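Local coordinates for heme peroxidase (Bacteroides thetaiotaomicron, PDB 2GVK) that uses a haem group and hydrogen peroxide to oxidise dyes and probably other organic substrates, as a dye-decolorizing peroxidase, at the interface of chains A and B and the interface of chains A and C. Numbering follows the deposited sequence. Chains: chain A/B/C, Heme peroxidase.

Contact 1: the interface of chains A and B. Residues chain A 59-60, 119-120, 122-123; chain B 145-148, 153.
OE1 of A:Glu123 is the best-held polar atom, taking one short bond across the interface: it accepts the phenol OH of B:Tyr147 at 2.7 Å through its syn lone pair. The other carboxylate oxygen, OE2, turns its anti lone pair to A:Arg59. A:Arg59 NH1 to A:Glu123 OE2 is a long but straight salt-bridged hydrogen bond of 3.3 Å, with the oxygen in the guanidinium plane; the arginine thus holds the acid for its partner and probably favours its charged form. A bend at chi2 (81°) folds the glutamate chain, and its CB, CG and CD lie against the terminal methyl CE of B:Met148. An alanine here would remove both carboxylate oxygens and would probably leave the B:Tyr147 OH without its acceptor and loosen the packing against B:Met148 CE. B:Met148 is a selenomethionine, selenium standing in for the sulphur of methionine, whose long flexible apolar chain suits the place: bent at chi2, it crosses A:Phe60 at about a right angle and sets SE of B:Met148 3.5 Å from CZ at the tip of the A:Phe60 ring. Its CE also meets CD2 of A:Leu120, the methyl that caps one face of the A:Phe60 ring. The ring of B:Tyr147 is sandwiched, with CG of B:Met148 over one face and the edge of A:Phe122 over the other, the two aromatic planes 89° apart. A:Phe122, its CG anti to the backbone N (chi1 161°), also receives the tip of B:Phe145, whose CZ comes 3.4 Å from CG of A:Phe122, and its own CZ touches CG1 of B:Ile153. A:Gly119, having no side chain, lets CD2 of B:Phe145 approach its CA at 3.6 Å. Nearby, water 1 links A:Gly119 N to the carbonyl O of B:Arg146. The site joins helix 118-131 of one subunit to strand 140-145 and the following loop of the other, and, repeated by the two-fold, it may help hold a two-fold dimer together.

Contact 2: the interface of chains A and C. Residues chain A 160, 162, 164-166; chain C 50-51, 53-54, 57, 309.
The guanidinium of C:Arg54 lies with one face against its own helix, where the carbonyl O of C:Ser50 sits over its centre and the backbone N of C:Ala51 nearer the rim. At its edge, in plane, are the carbonyl O of A:Thr160 and the carboxylate carbon CG of A:Asp166. The carboxylate is turned 29° from the guanidinium, so the two groups meet neither stacked nor fully coplanar. A second guanidinium, that of C:Arg57, has CG2 of C:Ile53 over the centre of one face. NH1 of C:Arg54 forms a salt bridge to OD1 of A:Asp166 at 2.8 Å, reaching it from above the carboxylate plane in a bent hydrogen bond (124° at H). C:Arg54 NH1 also donates to the carbonyl O of A:Ala164 at 3.1 Å, a straighter bond that lies in the carbonyl plane. A bend at chi3 (-72°) folds the long arginine chain into this position, a reach that suits it to serve backbone and acid together. A:Asp166 OD2, the other acid oxygen, accepts the hydroxyl OG of C:Ser50 at 2.7 Å, again from above the carboxylate plane. A small serine fits so close to the acid. OD2 is further held by water 3, shared with the serine OG, and by water 2, which leads to the carbonyl O of C:Tyr309. Beside this polar cluster A:Val165 spreads its branches: its CG2 packs on CG of C:Arg54 at 3.5 Å and more loosely on CG2 of C:Ile53. CG1 of A:Val165, anti to the backbone N, crosses to the phenol end of C:Tyr309, 3.5 Å from its CZ. At the other end of the tyrosine, CB meets CB of A:Asp166. The branched valine thereby fills two directions at once. In the fold, loop residues 160-166 of chain A, ahead of helix 169-173, lie against helix 38-59 of chain C and the start of its C-terminal helix 309-315.

Contact 1: the interface of chains A and B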
# COMPACT_ATOMS: atom_id res chain seq x y z
N ARG A 59 10.67 3.24 -14.61
CA ARG A 59 10.36 4.41 -13.81
C ARG A 59 9.33 4.11 -12.72
O ARG A 59 9.40 4.64 -11.63
CB ARG A 59 9.85 5.53 -14.71
CG ARG A 59 10.87 6.07 -15.69
CD ARG A 59 10.22 7.01 -16.71
NE ARG A 59 9.68 8.21 -16.06
CZ ARG A 59 8.85 9.09 -16.65
NH1 ARG A 59 8.43 8.90 -17.89
NH2 ARG A 59 8.43 10.15 -15.98
N PHE A 60 8.35 3.26 -13.05
CA PHE A 60 7.20 2.96 -12.18
C PHE A 60 6.96 1.47 -12.08
O PHE A 60 5.96 0.95 -12.55
CB PHE A 60 5.96 3.65 -12.73
CG PHE A 60 6.19 5.11 -13.10
CD1 PHE A 60 6.27 6.06 -12.13
CD2 PHE A 60 6.37 5.49 -14.42
CE1 PHE A 60 6.54 7.42 -12.47
CE2 PHE A 60 6.62 6.81 -14.75
CZ PHE A 60 6.72 7.76 -13.76
N GLY A 119 -2.40 8.89 -15.08
CA GLY A 119 -1.33 9.79 -15.51
C GLY A 119 -0.24 9.09 -16.31
O GLY A 119 0.35 9.67 -17.23
N LEU A 120 -0.01 7.83 -16.01
CA LEU A 120 0.99 7.04 -16.75
C LEU A 120 0.49 6.67 -18.13
O LEU A 120 1.25 6.65 -19.09
CB LEU A 120 1.40 5.80 -15.95
CG LEU A 120 1.96 6.07 -14.55
CD1 LEU A 120 2.45 4.76 -13.95
CD2 LEU A 120 3.07 7.09 -14.56
N PHE A 122 -1.65 8.47 -19.77
CA PHE A 122 -1.55 9.75 -20.48
C PHE A 122 -0.14 9.99 -20.97
O PHE A 122 0.05 10.39 -22.10
CB PHE A 122 -1.99 10.93 -19.58
CG PHE A 122 -1.51 12.26 -20.07
CD1 PHE A 122 -2.14 12.88 -21.13
CD2 PHE A 122 -0.36 12.85 -19.54
CE1 PHE A 122 -1.66 14.06 -21.63
CE2 PHE A 122 0.11 14.06 -20.02
CZ PHE A 122 -0.53 14.65 -21.09
N GLU A 123 0.84 9.74 -20.13
CA GLU A 123 2.23 9.99 -20.49
C GLU A 123 2.59 9.23 -21.79
O GLU A 123 3.10 9.81 -22.76
CB GLU A 123 3.15 9.56 -19.33
CG GLU A 123 4.64 9.60 -19.65
CD GLU A 123 5.21 10.96 -19.55
OE1 GLU A 123 4.44 11.94 -19.66
OE2 GLU A 123 6.44 11.06 -19.30
N PHE B 145 -6.88 13.89 -14.04
CA PHE B 145 -6.02 12.91 -13.38
C PHE B 145 -4.83 13.60 -12.80
O PHE B 145 -4.38 14.62 -13.33
CB PHE B 145 -5.54 11.85 -14.40
CG PHE B 145 -4.89 12.44 -15.62
CD1 PHE B 145 -5.64 12.80 -16.71
CD2 PHE B 145 -3.52 12.67 -15.65
CE1 PHE B 145 -5.04 13.38 -17.82
CE2 PHE B 145 -2.93 13.23 -16.73
CZ PHE B 145 -3.68 13.59 -17.82
N ARG B 146 -4.30 13.05 -11.72
CA ARG B 146 -3.03 13.51 -11.17
C ARG B 146 -1.92 13.02 -12.07
O ARG B 146 -1.91 11.86 -12.52
CB ARG B 146 -2.84 13.00 -9.75
CG ARG B 146 -1.68 13.62 -9.02
CD ARG B 146 -1.61 13.09 -7.59
NE ARG B 146 -0.32 13.40 -6.94
CZ ARG B 146 -0.07 14.54 -6.37
NH1 ARG B 146 -0.97 15.49 -6.40
NH2 ARG B 146 1.12 14.77 -5.81
N TYR B 147 -0.98 13.90 -12.36
CA TYR B 147 0.06 13.61 -13.31
C TYR B 147 1.40 13.62 -12.60
O TYR B 147 1.89 14.67 -12.17
CB TYR B 147 0.02 14.67 -14.44
CG TYR B 147 1.09 14.55 -15.48
CD1 TYR B 147 1.40 13.33 -16.03
CD2 TYR B 147 1.67 15.69 -16.02
CE1 TYR B 147 2.40 13.22 -17.03
CE2 TYR B 147 2.64 15.59 -17.00
CZ TYR B 147 2.99 14.37 -17.51
OH TYR B 147 3.94 14.29 -18.48
N MSE B 148 1.96 12.44 -12.40
CA MSE B 148 3.25 12.30 -11.74
C MSE B 148 3.15 12.89 -10.32
O MSE B 148 2.14 12.71 -9.63
CB MSE B 148 4.35 13.00 -12.57
CG MSE B 148 4.38 12.61 -14.05
SE MSE B 148 5.06 10.82 -14.23
CE MSE B 148 4.32 10.29 -16.04
N ILE B 153 -0.20 19.77 -16.62
CA ILE B 153 -0.00 19.06 -17.87
C ILE B 153 1.17 19.68 -18.69
O ILE B 153 1.74 19.03 -19.58
CB ILE B 153 -1.32 19.04 -18.68
CG1 ILE B 153 -1.34 17.86 -19.68
CG2 ILE B 153 -1.56 20.37 -19.35
CD1 ILE B 153 -2.72 17.57 -20.21
O HOH W 1 -3.15 9.52 -12.31

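Contact 2: the interface of chains A and C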
# COMPACT_ATOMS: atom_id res chain seq x y z
N THR A 160 -14.59 -13.41 -14.97
CA THR A 160 -14.32 -14.65 -14.18
C THR A 160 -14.10 -15.87 -15.10
O THR A 160 -13.32 -16.76 -14.79
CB THR A 160 -15.44 -14.92 -13.18
OG1 THR A 160 -15.42 -13.91 -12.16
CG2 THR A 160 -15.27 -16.29 -12.54
N ASN A 162 -12.54 -15.83 -17.93
CA ASN A 162 -11.24 -15.77 -18.62
C ASN A 162 -10.37 -16.94 -18.17
O ASN A 162 -10.33 -17.26 -16.99
CB ASN A 162 -10.52 -14.47 -18.33
CG ASN A 162 -11.00 -13.31 -19.22
OD1 ASN A 162 -11.48 -13.51 -20.32
ND2 ASN A 162 -10.82 -12.11 -18.74
N ALA A 164 -7.72 -19.04 -16.60
CA ALA A 164 -6.82 -18.76 -15.50
C ALA A 164 -6.90 -19.90 -14.52
O ALA A 164 -7.80 -20.70 -14.59
CB ALA A 164 -7.21 -17.44 -14.81
N VAL A 165 -5.92 -19.95 -13.61
CA VAL A 165 -5.87 -20.93 -12.46
C VAL A 165 -5.51 -22.35 -12.93
O VAL A 165 -4.46 -22.87 -12.57
CB VAL A 165 -7.19 -20.94 -11.63
CG1 VAL A 165 -7.13 -21.97 -10.53
CG2 VAL A 165 -7.46 -19.53 -11.04
N ASP A 166 -6.40 -22.99 -13.68
CA ASP A 166 -6.12 -24.33 -14.21
C ASP A 166 -6.00 -24.33 -15.73
O ASP A 166 -5.99 -25.39 -16.37
CB ASP A 166 -7.16 -25.34 -13.74
CG ASP A 166 -8.57 -24.99 -14.17
OD1 ASP A 166 -8.79 -23.94 -14.82
OD2 ASP A 166 -9.47 -25.79 -13.84
N SER C 50 -12.04 -24.57 -9.36
CA SER C 50 -11.14 -23.63 -10.01
C SER C 50 -11.90 -22.35 -10.46
O SER C 50 -11.35 -21.28 -10.41
CB SER C 50 -10.41 -24.28 -11.19
OG SER C 50 -11.31 -24.67 -12.19
N ALA C 51 -13.18 -22.50 -10.82
CA ALA C 51 -14.04 -21.33 -11.14
C ALA C 51 -14.23 -20.41 -9.91
O ALA C 51 -14.25 -19.19 -10.03
CB ALA C 51 -15.38 -21.79 -11.66
N ILE C 53 -12.15 -20.10 -7.42
CA ILE C 53 -10.88 -19.43 -7.24
C ILE C 53 -10.70 -18.33 -8.28
O ILE C 53 -10.27 -17.21 -7.94
CB ILE C 53 -9.70 -20.44 -7.29
CG1 ILE C 53 -9.81 -21.42 -6.11
CG2 ILE C 53 -8.36 -19.70 -7.29
CD1 ILE C 53 -8.90 -22.62 -6.22
N ARG C 54 -11.06 -18.62 -9.54
CA ARG C 54 -10.97 -17.60 -10.60
C ARG C 54 -11.78 -16.38 -10.24
O ARG C 54 -11.37 -15.27 -10.49
CB ARG C 54 -11.47 -18.15 -11.94
CG ARG C 54 -10.45 -18.89 -12.74
CD ARG C 54 -10.92 -19.08 -14.19
NE ARG C 54 -12.00 -20.06 -14.30
CZ ARG C 54 -11.83 -21.39 -14.25
NH1 ARG C 54 -10.62 -21.91 -14.11
NH2 ARG C 54 -12.87 -22.20 -14.35
N ARG C 57 -10.00 -14.29 -7.54
CA ARG C 57 -8.78 -13.64 -8.05
C ARG C 57 -9.09 -12.57 -9.09
O ARG C 57 -8.38 -11.58 -9.20
CB ARG C 57 -7.83 -14.67 -8.60
CG ARG C 57 -7.20 -15.50 -7.52
CD ARG C 57 -6.19 -16.41 -8.04
NE ARG C 57 -5.69 -17.25 -7.00
CZ ARG C 57 -4.95 -18.35 -7.19
NH1 ARG C 57 -4.58 -18.71 -8.41
NH2 ARG C 57 -4.56 -19.07 -6.13
N TYR C 309 -5.45 -29.86 -10.38
CA TYR C 309 -6.69 -29.24 -10.92
C TYR C 309 -7.29 -30.10 -12.01
O TYR C 309 -8.49 -30.22 -12.10
CB TYR C 309 -6.40 -27.85 -11.47
CG TYR C 309 -6.26 -26.78 -10.43
CD1 TYR C 309 -7.34 -26.42 -9.62
CD2 TYR C 309 -5.10 -26.02 -10.34
CE1 TYR C 309 -7.23 -25.41 -8.70
CE2 TYR C 309 -4.97 -25.02 -9.43
CZ TYR C 309 -6.04 -24.70 -8.61
OH TYR C 309 -5.93 -23.67 -7.71
O HOH W 2 -10.08 -27.94 -11.95
O HOH W 3 -11.67 -25.14 -15.27

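Contact 1 and contact 2 lie about 32 Å apart, measured between the centres of their C-alpha atoms, and both involve chain A. They share helix 38-59 in the sequence: its last residue takes part in contact 1 from chain A, whereas its middle and later turns serve contact 2 from chain C. Contact 1 belongs to a two-fold interface, but contact 2 does not follow an exact two-fold. Two different surfaces of one subunit can therefore engage two neighbours, consistent with the six-copy deposited assembly, although the coordinates alone do not establish that the hexamer forms in solution.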